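Putative mannose-1-phosphate guanylyl transferase (Thermus thermophilus, PDB 2CU2) probably transfers the guanylyl group of GTP to mannose 1-phosphate, giving GDP-mannose and releasing pyrophosphate. Local coordinates at residues K26-L31 against A64-Y69; R102-P107 against T124-A129; E213-G218 against E222-G227; R264-S267 against N273-L276. One frame throughout, in Å; residues are numbered along the deposited sequence.

Contact 1 (K26-L31 against A64-Y69); sequences KPFLPL and AVARPY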
loop_
_atom_site.group_PDB
_atom_site.type_symbol
_atom_site.label_atom_id
_atom_site.label_comp_id
_atom_site.label_asym_id
_atom_site.label_seq_id
_atom_site.Cartn_x
_atom_site.Cartn_y
_atom_site.Cartn_z
ATOM N N LYS A 26 21.191 2.879 0.050
ATOM C CA LYS A 26 20.455 4.148 0.014
ATOM C C LYS A 26 20.818 5.014 -1.205
ATOM O O LYS A 26 19.964 5.580 -1.875
ATOM C CB LYS A 26 20.758 4.910 1.304
ATOM C CG LYS A 26 20.354 6.384 1.216
ATOM C CD LYS A 26 19.973 6.962 2.580
ATOM C CE LYS A 26 20.095 8.488 2.624
ATOM N NZ LYS A 26 20.298 8.927 4.004
ATOM N N PRO A 27 22.133 5.151 -1.458
ATOM C CA PRO A 27 22.629 6.062 -2.488
ATOM C C PRO A 27 22.093 5.717 -3.882
ATOM O O PRO A 27 22.184 6.495 -4.822
ATOM C CB PRO A 27 24.154 5.985 -2.480
ATOM C CG PRO A 27 24.585 5.245 -1.216
ATOM C CD PRO A 27 23.245 4.468 -0.820
ATOM N N PHE A 28 21.582 4.480 -4.018
ATOM C CA PHE A 28 21.152 4.038 -5.339
ATOM C C PHE A 28 19.631 4.002 -5.520
ATOM O O PHE A 28 19.090 3.282 -6.350
ATOM C CB PHE A 28 21.782 2.674 -5.627
ATOM C CG PHE A 28 23.270 2.741 -5.456
ATOM C CD1 PHE A 28 24.063 3.167 -6.515
ATOM C CD2 PHE A 28 23.850 2.301 -4.278
ATOM C CE1 PHE A 28 25.444 3.149 -6.391
ATOM C CE2 PHE A 28 25.236 2.287 -4.161
ATOM C CZ PHE A 28 26.036 2.711 -5.214
ATOM N N LEU A 29 18.932 4.787 -4.677
ATOM C CA LEU A 29 17.478 4.802 -4.759
ATOM C C LEU A 29 16.900 5.976 -5.553
ATOM O O LEU A 29 17.284 7.126 -5.381
ATOM C CB LEU A 29 16.982 4.833 -3.312
ATOM C CG LEU A 29 17.550 3.674 -2.485
ATOM C CD1 LEU A 29 17.096 3.717 -1.024
ATOM C CD2 LEU A 29 17.135 2.306 -3.024
ATOM N N PRO A 30 15.947 5.698 -6.465
ATOM C CA PRO A 30 15.334 6.743 -7.275
ATOM C C PRO A 30 14.355 7.575 -6.451
ATOM O O PRO A 30 13.233 7.174 -6.177
ATOM C CB PRO A 30 14.595 6.068 -8.427
ATOM C CG PRO A 30 14.289 4.642 -7.992
ATOM C CD PRO A 30 15.390 4.406 -6.853
ATOM N N LEU A 31 14.828 8.766 -6.023
ATOM C CA LEU A 31 14.033 9.569 -5.096
ATOM C C LEU A 31 13.533 10.880 -5.720
ATOM O O LEU A 31 12.497 10.939 -6.367
ATOM C CB LEU A 31 14.891 9.866 -3.868
ATOM C CG LEU A 31 14.805 8.760 -2.814
ATOM C CD1 LEU A 31 15.708 9.030 -1.610
ATOM C CD2 LEU A 31 13.393 8.579 -2.257
ATOM N N ALA A 64 28.463 -4.185 -8.492
ATOM C CA ALA A 64 27.536 -4.311 -9.614
ATOM C C ALA A 64 26.705 -3.041 -9.824
ATOM O O ALA A 64 26.705 -2.434 -10.889
ATOM C CB ALA A 64 26.614 -5.497 -9.336
ATOM N N VAL A 65 25.971 -2.639 -8.792
ATOM C CA VAL A 65 25.096 -1.472 -8.891
ATOM C C VAL A 65 25.874 -0.152 -9.032
ATOM O O VAL A 65 25.360 0.853 -9.503
ATOM C CB VAL A 65 24.190 -1.430 -7.660
ATOM C CG1 VAL A 65 25.009 -1.113 -6.410
ATOM C CG2 VAL A 65 23.117 -0.370 -7.836
ATOM N N ALA A 66 27.142 -0.165 -8.580
ATOM C CA ALA A 66 27.913 1.071 -8.606
ATOM C C ALA A 66 28.660 1.274 -9.929
ATOM O O ALA A 66 28.943 2.391 -10.350
ATOM C CB ALA A 66 28.908 1.038 -7.442
ATOM N N ARG A 67 29.007 0.151 -10.589
ATOM C CA ARG A 67 29.901 0.259 -11.740
ATOM C C ARG A 67 29.407 1.223 -12.819
ATOM O O ARG A 67 30.184 1.966 -13.403
ATOM C CB ARG A 67 30.188 -1.120 -12.327
ATOM C CG ARG A 67 31.449 -1.116 -13.206
ATOM C CD ARG A 67 32.671 -1.718 -12.493
ATOM N NE ARG A 67 33.872 -0.901 -12.723
ATOM C CZ ARG A 67 34.959 -1.161 -11.968
ATOM N NH1 ARG A 67 34.919 -2.116 -11.058
ATOM N NH2 ARG A 67 36.099 -0.494 -12.189
ATOM N N PRO A 68 28.093 1.170 -13.152
ATOM C CA PRO A 68 27.517 2.092 -14.132
ATOM C C PRO A 68 27.874 3.564 -13.859
ATOM O O PRO A 68 27.897 4.392 -14.757
ATOM C CB PRO A 68 26.003 1.871 -14.168
ATOM C CG PRO A 68 25.769 0.465 -13.645
ATOM C CD PRO A 68 27.052 0.253 -12.697
ATOM N N TYR A 69 28.163 3.883 -12.579
ATOM C CA TYR A 69 28.526 5.267 -12.249
ATOM C C TYR A 69 29.999 5.585 -12.569
ATOM O O TYR A 69 30.394 6.737 -12.733
ATOM C CB TYR A 69 28.241 5.501 -10.759
ATOM C CG TYR A 69 26.766 5.522 -10.502
ATOM C CD1 TYR A 69 26.046 6.710 -10.639
ATOM C CD2 TYR A 69 26.107 4.375 -10.055
ATOM C CE1 TYR A 69 24.687 6.744 -10.358
ATOM C CE2 TYR A 69 24.749 4.413 -9.761
ATOM C CZ TYR A 69 24.042 5.590 -9.909
ATOM O OH TYR A 69 22.682 5.617 -9.684
#
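Phe-28 reaches out of loop 26-31 and presses its ring onto Val-65, Ala-66 and Tyr-69 of segment 64-69. CG1 of Val-65 stands almost exactly over the ring centre, a CH-pi contact with CG1 4.0 Å from the centroid of the Phe-28 ring. Its other methyl, CG2, is set against the root of the ring, 3.9 Å from Phe-28 CD1. Val-65 can offer both branches because CG1 sits between its backbone N and carbonyl carbon (chi1 69°), while CG2 points anti to N. At the ring tip, Phe-28 CZ meets Ala-66 CB at 4.0 Å. Tyr-69 comes to the rim: its CE2 lies 3.5 Å from Phe-28 CD1, near the Phe-28 plane. The two rings meet obliquely, their planes 56° apart. On the face away from Val-65 CG1 lies CB of Pro-27, offset toward the rim, so the ring is sandwiched between a methyl group and a proline. Loop 26-31 carries the Lys-Pro-Phe end of the nucleotidyltransferase signature that begins with the glycine-rich turn after strand 3-8; a backbone hydrogen bond between Lys-26 and Gly-11 ties the two ends of that signature together. Leu-29 N returns to Lys-26 O at 3.1 Å, closing the turn from which the phenylalanine projects. Further out, Leu-38 of helix 37-45 touches both Phe-28 and Tyr-69, and Val-58 of strand 54-59 touches Ala-66. The hydroxyl of Tyr-69 passes beyond Phe-28 to hydrogen-bond with Thr-36 OG1.

Contact 2 (R102-P107 against T124-A129); sequences RLLVLP and TMLEAA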
loop_
_atom_site.group_PDB
_atom_site.type_symbol
_atom_site.label_atom_id
_atom_site.label_comp_id
_atom_site.label_asym_id
_atom_site.label_seq_id
_atom_site.Cartn_x
_atom_site.Cartn_y
_atom_site.Cartn_z
ATOM N N ARG A 102 44.825 18.690 -2.555
ATOM C CA ARG A 102 43.607 18.810 -1.773
ATOM C C ARG A 102 42.715 17.596 -1.960
ATOM O O ARG A 102 42.632 17.029 -3.055
ATOM C CB ARG A 102 42.824 20.058 -2.197
ATOM C CG ARG A 102 43.459 21.381 -1.824
ATOM C CD ARG A 102 43.249 21.697 -0.356
ATOM N NE ARG A 102 43.704 23.047 -0.028
ATOM C CZ ARG A 102 44.978 23.393 0.134
ATOM N NH1 ARG A 102 45.933 22.482 0.002
ATOM N NH2 ARG A 102 45.294 24.652 0.417
ATOM N N LEU A 103 42.057 17.193 -0.881
ATOM C CA LEU A 103 41.125 16.081 -0.947
ATOM C C LEU A 103 39.800 16.543 -0.352
ATOM O O LEU A 103 39.742 17.058 0.766
ATOM C CB LEU A 103 41.637 14.854 -0.184
ATOM C CG LEU A 103 40.640 13.691 -0.190
ATOM C CD1 LEU A 103 40.376 13.239 -1.622
ATOM C CD2 LEU A 103 41.167 12.541 0.660
ATOM N N LEU A 104 38.741 16.360 -1.125
ATOM C CA LEU A 104 37.407 16.737 -0.705
ATOM C C LEU A 104 36.689 15.426 -0.366
ATOM O O LEU A 104 36.747 14.466 -1.135
ATOM C CB LEU A 104 36.727 17.462 -1.865
ATOM C CG LEU A 104 35.683 18.542 -1.611
ATOM C CD1 LEU A 104 36.116 19.464 -0.479
ATOM C CD2 LEU A 104 35.499 19.319 -2.910
ATOM N N VAL A 105 36.052 15.370 0.796
ATOM C CA VAL A 105 35.341 14.164 1.205
ATOM C C VAL A 105 33.857 14.468 1.369
ATOM O O VAL A 105 33.482 15.364 2.124
ATOM C CB VAL A 105 35.888 13.617 2.544
ATOM C CG1 VAL A 105 34.983 12.518 3.068
ATOM C CG2 VAL A 105 37.299 13.089 2.353
ATOM N N LEU A 106 33.010 13.725 0.664
ATOM C CA LEU A 106 31.578 13.960 0.770
ATOM C C LEU A 106 30.695 12.723 0.659
ATOM O O LEU A 106 31.016 11.764 -0.048
ATOM C CB LEU A 106 31.132 14.973 -0.284
ATOM C CG LEU A 106 31.571 14.673 -1.715
ATOM C CD1 LEU A 106 30.360 14.519 -2.615
ATOM C CD2 LEU A 106 32.458 15.799 -2.200
ATOM N N PRO A 107 29.556 12.731 1.370
ATOM C CA PRO A 107 28.551 11.678 1.314
ATOM C C PRO A 107 27.721 11.769 0.034
ATOM O O PRO A 107 27.529 12.829 -0.545
ATOM C CB PRO A 107 27.655 11.831 2.535
ATOM C CG PRO A 107 27.725 13.293 2.954
ATOM C CD PRO A 107 29.101 13.769 2.287
ATOM N N THR A 124 35.076 27.294 -1.331
ATOM C CA THR A 124 35.564 28.048 -0.186
ATOM C C THR A 124 36.253 27.144 0.832
ATOM O O THR A 124 37.200 27.558 1.497
ATOM C CB THR A 124 34.417 28.813 0.485
ATOM O OG1 THR A 124 33.881 29.755 -0.453
ATOM C CG2 THR A 124 34.909 29.555 1.713
ATOM N N MET A 125 35.788 25.905 0.945
ATOM C CA MET A 125 36.395 24.962 1.879
ATOM C C MET A 125 37.807 24.610 1.417
ATOM O O MET A 125 38.725 24.502 2.226
ATOM C CB MET A 125 35.540 23.697 1.986
ATOM C CG MET A 125 34.349 23.836 2.938
ATOM S SD MET A 125 33.304 22.356 2.994
ATOM C CE MET A 125 34.498 21.116 3.521
ATOM N N LEU A 126 37.976 24.439 0.112
ATOM C CA LEU A 126 39.285 24.118 -0.444
ATOM C C LEU A 126 40.289 25.220 -0.096
ATOM O O LEU A 126 41.421 24.936 0.299
ATOM C CB LEU A 126 39.187 23.955 -1.962
ATOM C CG LEU A 126 38.304 22.793 -2.422
ATOM C CD1 LEU A 126 38.130 22.831 -3.939
ATOM C CD2 LEU A 126 38.938 21.477 -1.980
ATOM N N GLU A 127 39.861 26.472 -0.222
ATOM C CA GLU A 127 40.715 27.617 0.069
ATOM C C GLU A 127 41.068 27.696 1.556
ATOM O O GLU A 127 42.181 28.023 1.948
ATOM C CB GLU A 127 39.975 28.885 -0.354
ATOM C CG GLU A 127 39.761 28.957 -1.863
ATOM C CD GLU A 127 39.628 30.404 -2.277
ATOM O OE1 GLU A 127 38.847 31.119 -1.665
ATOM O OE2 GLU A 127 40.320 30.812 -3.205
ATOM N N ALA A 128 40.058 27.418 2.400
ATOM C CA ALA A 128 40.267 27.530 3.838
ATOM C C ALA A 128 41.143 26.390 4.353
ATOM O O ALA A 128 41.569 26.354 5.500
ATOM C CB ALA A 128 38.899 27.487 4.522
ATOM N N ALA A 129 41.372 25.410 3.458
ATOM C CA ALA A 129 42.180 24.258 3.833
ATOM C C ALA A 129 43.676 24.528 3.650
ATOM O O ALA A 129 44.360 23.898 2.854
ATOM C CB ALA A 129 41.754 23.079 2.958
HETATM O O HOH W 1 44.372 27.877 -0.070
#
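Leu-104 lays its CD1 across the end of Leu-126, 3.8 Å from Leu-126 CD2, the two side chains crossing at about a right angle. They join strand 102-107 of the Rossmann-like nucleotidyltransferase core to helix 115-128, the helix of a beta-alpha-beta crossover that leads on to strand 134-139, with strand 184-192 antiparallel to both. The same Leu-126 methyl also meets the aliphatic base of Arg-102, two residues earlier on the strand, CD2 of Leu-126 lying 4.1 Å from Arg-102 CB. Beyond that base, Arg-102 bends at chi2 (-77°) and folds its guanidinium over the last turn of the helix. Ala-129 CB packs 3.6 Å from Arg-102 NE. The guanidinium lies near carbonyls at the C-terminal end of the helix, where its positive charge would probably suit the helix dipole; Ala-129 O also lies over one of its faces, but too closely modelled there to be trusted in detail. A water accepts a weak, long bond from Arg-102 NH2 and donates to Glu-127 O, 3.0 Å from the water oxygen. Around the contact, Thr-3 of strand 3-8 touches both Arg-102 and Leu-126, and Val-135 lies against Ala-129. The firm polar link is Arg-102 NE to Leu-126 O, 3.0 Å and nearly straight (171°), with the oxygen in the guanidinium plane. Ala-129 N, 3.2 Å from Leu-126 O, donates to the same oxygen from the opposite face of the carbonyl.

Contact 3 (E213-G218 against E222-G227); sequences ERLLAG and EEVYAG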
loop_
_atom_site.group_PDB
_atom_site.type_symbol
_atom_site.label_atom_id
_atom_site.label_comp_id
_atom_site.label_asym_id
_atom_site.label_seq_id
_atom_site.Cartn_x
_atom_site.Cartn_y
_atom_site.Cartn_z
ATOM N N GLU A 213 50.315 3.844 6.220
ATOM C CA GLU A 213 51.716 3.628 5.855
ATOM C C GLU A 213 51.901 2.299 5.110
ATOM O O GLU A 213 52.610 2.197 4.119
ATOM C CB GLU A 213 52.596 3.637 7.118
ATOM C CG GLU A 213 52.838 5.030 7.709
ATOM C CD GLU A 213 53.807 5.820 6.848
ATOM O OE1 GLU A 213 54.862 5.310 6.513
ATOM O OE2 GLU A 213 53.519 6.986 6.585
ATOM N N ARG A 214 51.256 1.243 5.648
ATOM C CA ARG A 214 51.450 -0.076 5.060
ATOM C C ARG A 214 50.816 -0.183 3.670
ATOM O O ARG A 214 51.298 -0.880 2.787
ATOM C CB ARG A 214 50.833 -1.110 6.002
ATOM C CG ARG A 214 51.617 -1.240 7.308
ATOM C CD ARG A 214 51.394 -2.599 7.980
ATOM N NE ARG A 214 50.056 -2.663 8.573
ATOM C CZ ARG A 214 49.209 -3.589 8.084
ATOM N NH1 ARG A 214 49.597 -4.397 7.113
ATOM N NH2 ARG A 214 47.972 -3.680 8.580
ATOM N N LEU A 215 49.674 0.506 3.502
ATOM C CA LEU A 215 49.009 0.471 2.202
ATOM C C LEU A 215 49.902 1.056 1.106
ATOM O O LEU A 215 50.078 0.497 0.031
ATOM C CB LEU A 215 47.709 1.269 2.306
ATOM C CG LEU A 215 46.575 0.454 2.928
ATOM C CD1 LEU A 215 45.302 1.278 3.133
ATOM C CD2 LEU A 215 46.175 -0.749 2.071
ATOM N N LEU A 216 50.452 2.246 1.400
ATOM C CA LEU A 216 51.361 2.879 0.454
ATOM C C LEU A 216 52.602 2.013 0.211
ATOM O O LEU A 216 53.269 2.093 -0.816
ATOM C CB LEU A 216 51.783 4.228 1.042
ATOM C CG LEU A 216 50.647 5.253 1.057
ATOM C CD1 LEU A 216 50.974 6.472 1.923
ATOM C CD2 LEU A 216 50.320 5.791 -0.335
ATOM N N ALA A 217 52.918 1.183 1.225
ATOM C CA ALA A 217 54.131 0.377 1.154
ATOM C C ALA A 217 53.862 -1.025 0.598
ATOM O O ALA A 217 54.670 -1.935 0.723
ATOM C CB ALA A 217 54.714 0.274 2.565
ATOM N N GLY A 218 52.663 -1.209 0.012
ATOM C CA GLY A 218 52.401 -2.438 -0.736
ATOM C C GLY A 218 51.567 -3.486 0.027
ATOM O O GLY A 218 51.386 -4.612 -0.420
ATOM N N GLU A 222 42.772 -6.099 1.560
ATOM C CA GLU A 222 41.946 -7.017 2.334
ATOM C C GLU A 222 42.513 -7.238 3.737
ATOM O O GLU A 222 41.822 -7.153 4.744
ATOM C CB GLU A 222 41.881 -8.348 1.583
ATOM C CG GLU A 222 40.477 -8.655 1.061
ATOM C CD GLU A 222 40.106 -10.073 1.425
ATOM O OE1 GLU A 222 40.851 -10.704 2.161
ATOM O OE2 GLU A 222 39.064 -10.540 0.967
ATOM N N GLU A 223 43.817 -7.572 3.779
ATOM C CA GLU A 223 44.460 -7.801 5.067
ATOM C C GLU A 223 44.347 -6.578 5.978
ATOM O O GLU A 223 43.890 -6.654 7.111
ATOM C CB GLU A 223 45.932 -8.129 4.814
ATOM C CG GLU A 223 46.704 -8.383 6.110
ATOM C CD GLU A 223 47.295 -7.082 6.603
ATOM O OE1 GLU A 223 47.971 -6.416 5.832
ATOM O OE2 GLU A 223 47.074 -6.744 7.765
ATOM N N VAL A 224 44.823 -5.442 5.421
ATOM C CA VAL A 224 44.808 -4.195 6.188
ATOM C C VAL A 224 43.410 -3.857 6.725
ATOM O O VAL A 224 43.225 -3.549 7.894
ATOM C CB VAL A 224 45.323 -3.060 5.297
ATOM C CG1 VAL A 224 45.119 -1.717 6.001
ATOM C CG2 VAL A 224 46.800 -3.241 5.007
ATOM N N TYR A 225 42.411 -3.880 5.809
ATOM C CA TYR A 225 41.056 -3.478 6.205
ATOM C C TYR A 225 40.473 -4.387 7.300
ATOM O O TYR A 225 39.765 -3.952 8.199
ATOM C CB TYR A 225 40.147 -3.486 4.967
ATOM C CG TYR A 225 39.359 -2.218 4.883
ATOM C CD1 TYR A 225 40.014 -1.014 4.641
ATOM C CD2 TYR A 225 37.965 -2.234 4.980
ATOM C CE1 TYR A 225 39.288 0.162 4.490
ATOM C CE2 TYR A 225 37.236 -1.057 4.841
ATOM C CZ TYR A 225 37.893 0.139 4.608
ATOM O OH TYR A 225 37.178 1.320 4.490
ATOM N N ALA A 226 40.764 -5.699 7.189
ATOM C CA ALA A 226 40.181 -6.638 8.153
ATOM C C ALA A 226 40.574 -6.308 9.605
ATOM O O ALA A 226 39.795 -6.437 10.539
ATOM C CB ALA A 226 40.629 -8.061 7.794
ATOM N N GLY A 227 41.849 -5.897 9.779
ATOM C CA GLY A 227 42.344 -5.638 11.136
ATOM C C GLY A 227 42.093 -4.199 11.612
ATOM O O GLY A 227 42.526 -3.778 12.679
#
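A bend at chi3 (-73°) swings the guanidinium of Arg-214 across to Glu-223, whose own chain leaves with CG anti to the backbone N and then turns sharply at chi2 (-91°) to present its carboxylate. The grip is end-on and two-pronged. Arg-214 NH1 gives a nearly straight bond of 2.9 Å to Glu-223 OE1, which lies in the guanidinium plane; NH2 of Arg-214 reaches OE2 of Glu-223 less directly at 3.3 Å. Both oxygens use their syn lone pairs, yet the two flat groups are twisted 38° apart. Next to this bridge, Val-224 CG2 comes within 3.7 Å of Arg-214 NH1 and also meets Leu-215 CD2 at 3.9 Å. Leu-215 continues inward onto Leu-89 and Leu-90 of helix 83-98. The pairing joins consecutive helices, 206-216 and 221-226, across a short connection; the first helix ends in a Schellman motif with Gly-218, at positive phi, as the C-prime residue and Ala-219 N bonded to Arg-214 O. With Glu-223 exposed and Val-224 buried, the ion pair lies at the solvent side of an apolar contact, where water would probably weaken its electrostatic gain while the twin bonds still favour one orientation of the arginine.

Contact 4 (R264-S267 against N273-L276); sequences RVFS and NVVL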
loop_
_atom_site.group_PDB
_atom_site.type_symbol
_atom_site.label_atom_id
_atom_site.label_comp_id
_atom_site.label_asym_id
_atom_site.label_seq_id
_atom_site.Cartn_x
_atom_site.Cartn_y
_atom_site.Cartn_z
ATOM N N ARG A 264 10.315 17.212 4.408
ATOM C CA ARG A 264 11.234 18.302 4.716
ATOM C C ARG A 264 11.905 18.791 3.442
ATOM O O ARG A 264 12.005 19.998 3.194
ATOM C CB ARG A 264 12.303 17.839 5.713
ATOM C CG ARG A 264 11.744 17.315 7.038
ATOM C CD ARG A 264 12.838 17.169 8.083
ATOM N NE ARG A 264 13.922 16.295 7.634
ATOM C CZ ARG A 264 14.254 15.145 8.217
ATOM N NH1 ARG A 264 13.586 14.714 9.283
ATOM N NH2 ARG A 264 15.259 14.422 7.736
ATOM N N VAL A 265 12.365 17.853 2.626
ATOM C CA VAL A 265 13.031 18.223 1.391
ATOM C C VAL A 265 12.111 19.030 0.472
ATOM O O VAL A 265 12.553 19.994 -0.142
ATOM C CB VAL A 265 13.558 16.981 0.645
ATOM C CG1 VAL A 265 14.062 17.385 -0.742
ATOM C CG2 VAL A 265 14.690 16.339 1.451
ATOM N N PHE A 266 10.834 18.658 0.393
ATOM C CA PHE A 266 9.971 19.408 -0.516
ATOM C C PHE A 266 9.861 20.885 -0.094
ATOM O O PHE A 266 9.743 21.795 -0.906
ATOM C CB PHE A 266 8.593 18.730 -0.533
ATOM C CG PHE A 266 8.457 17.784 -1.706
ATOM C CD1 PHE A 266 9.380 16.755 -1.883
ATOM C CD2 PHE A 266 7.414 17.938 -2.614
ATOM C CE1 PHE A 266 9.268 15.903 -2.976
ATOM C CE2 PHE A 266 7.310 17.076 -3.705
ATOM C CZ PHE A 266 8.235 16.060 -3.887
ATOM N N SER A 267 9.869 21.104 1.241
ATOM C CA SER A 267 9.858 22.462 1.777
ATOM C C SER A 267 8.647 23.276 1.306
ATOM O O SER A 267 8.742 24.424 0.887
ATOM C CB SER A 267 11.163 23.154 1.381
ATOM O OG SER A 267 12.217 22.687 2.231
ATOM N N ASN A 273 0.244 17.349 0.377
ATOM C CA ASN A 273 0.813 16.010 0.268
ATOM C C ASN A 273 2.102 16.014 -0.549
ATOM O O ASN A 273 2.295 16.862 -1.420
ATOM C CB ASN A 273 -0.201 15.034 -0.352
ATOM C CG ASN A 273 -1.446 14.863 0.503
ATOM O OD1 ASN A 273 -1.359 14.606 1.705
ATOM N ND2 ASN A 273 -2.611 15.003 -0.115
ATOM N N VAL A 274 2.985 15.067 -0.246
ATOM C CA VAL A 274 4.262 14.939 -0.935
ATOM C C VAL A 274 4.267 13.607 -1.670
ATOM O O VAL A 274 4.082 12.552 -1.061
ATOM C CB VAL A 274 5.435 14.971 0.063
ATOM C CG1 VAL A 274 6.730 14.627 -0.639
ATOM C CG2 VAL A 274 5.527 16.351 0.702
ATOM N N VAL A 275 4.482 13.660 -2.978
ATOM C CA VAL A 275 4.474 12.458 -3.795
ATOM C C VAL A 275 5.747 12.258 -4.612
ATOM O O VAL A 275 6.250 13.197 -5.229
ATOM C CB VAL A 275 3.287 12.491 -4.770
ATOM C CG1 VAL A 275 3.244 11.206 -5.590
ATOM C CG2 VAL A 275 1.997 12.702 -3.999
ATOM N N LEU A 276 6.272 11.038 -4.599
ATOM C CA LEU A 276 7.455 10.697 -5.387
ATOM C C LEU A 276 7.202 9.355 -6.044
ATOM O O LEU A 276 6.286 8.627 -5.657
ATOM C CB LEU A 276 8.724 10.616 -4.531
ATOM C CG LEU A 276 9.432 11.920 -4.163
ATOM C CD1 LEU A 276 10.773 11.574 -3.526
ATOM C CD2 LEU A 276 9.650 12.788 -5.415
#
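The junction between helix 261-266, late in the nucleotidyltransferase fold, and strand 274-276, at one margin of the C-terminal sheet as counted within this chain, is filled by Phe-266 packing on Val-274 and Leu-276. CG1 of Val-274 is planted over the middle of the aromatic face, 3.5 Å from the Phe-266 ring centroid, making a close CH-pi contact. The approach is almost along the ring normal, only 8° off it. That methyl points at the ring because it stands anti to the Val-274 backbone N (chi1 171°); the second branch, CG2, settles beside the ring's root, 4.1 Å from Phe-266 CB. Leu-276 works from another direction: its CD2 lies in the ring plane at the edge, 3.9 Å from Phe-266 CZ. Between these two residues the strand turns its Val-275 carbonyl toward the ring tip, O standing 3.7 Å from Phe-266 CZ. Alternation along the strand thus sends Val-274 to the helix while Val-275 faces His-281 of strand 280-284. Backbone hydrogen bonds of Val-274 and Leu-276 with Val-291 hold the strand parallel to 290-293, part of the region related to the beta-helix domain of mannose-phosphate isomerases and guanylyltransferases. Asn-273, just ahead, is fixed by Cys-289 N and Thr-286 O. The helix ends directly after Phe-266, where Ser-267 takes positive phi and its OG donates to Arg-264 O at 2.9 Å. Arg-264 turns the other way, into a salt bridge with Asp-254, and Phe-32 touches both Val-265 and Leu-276.

Contacts 1, 2 and 3 all belong to the nucleotidyltransferase fold, whereas contact 4 joins it to the C-terminal sheet. Contacts 1 and 4 are the pair that touch: Leu-31 O, at the end of segment 26-31, packs 3.4 Å from Leu-276 CD1, although their centres are 22 Å apart. Contact 1 carries the end of the family's signature, which in relatives lines the nucleotide site, so it probably borders the active site; its Lys-26 also bridges to Asp-109, shortly beyond strand 102-107 of contact 2, whose centre lies 24 Å away. Contact 3 is peripheral, its centre 25 Å from that of contact 2. Contacts 3 and 4 sit on opposite sides of the chain's centre, 44 Å between centres.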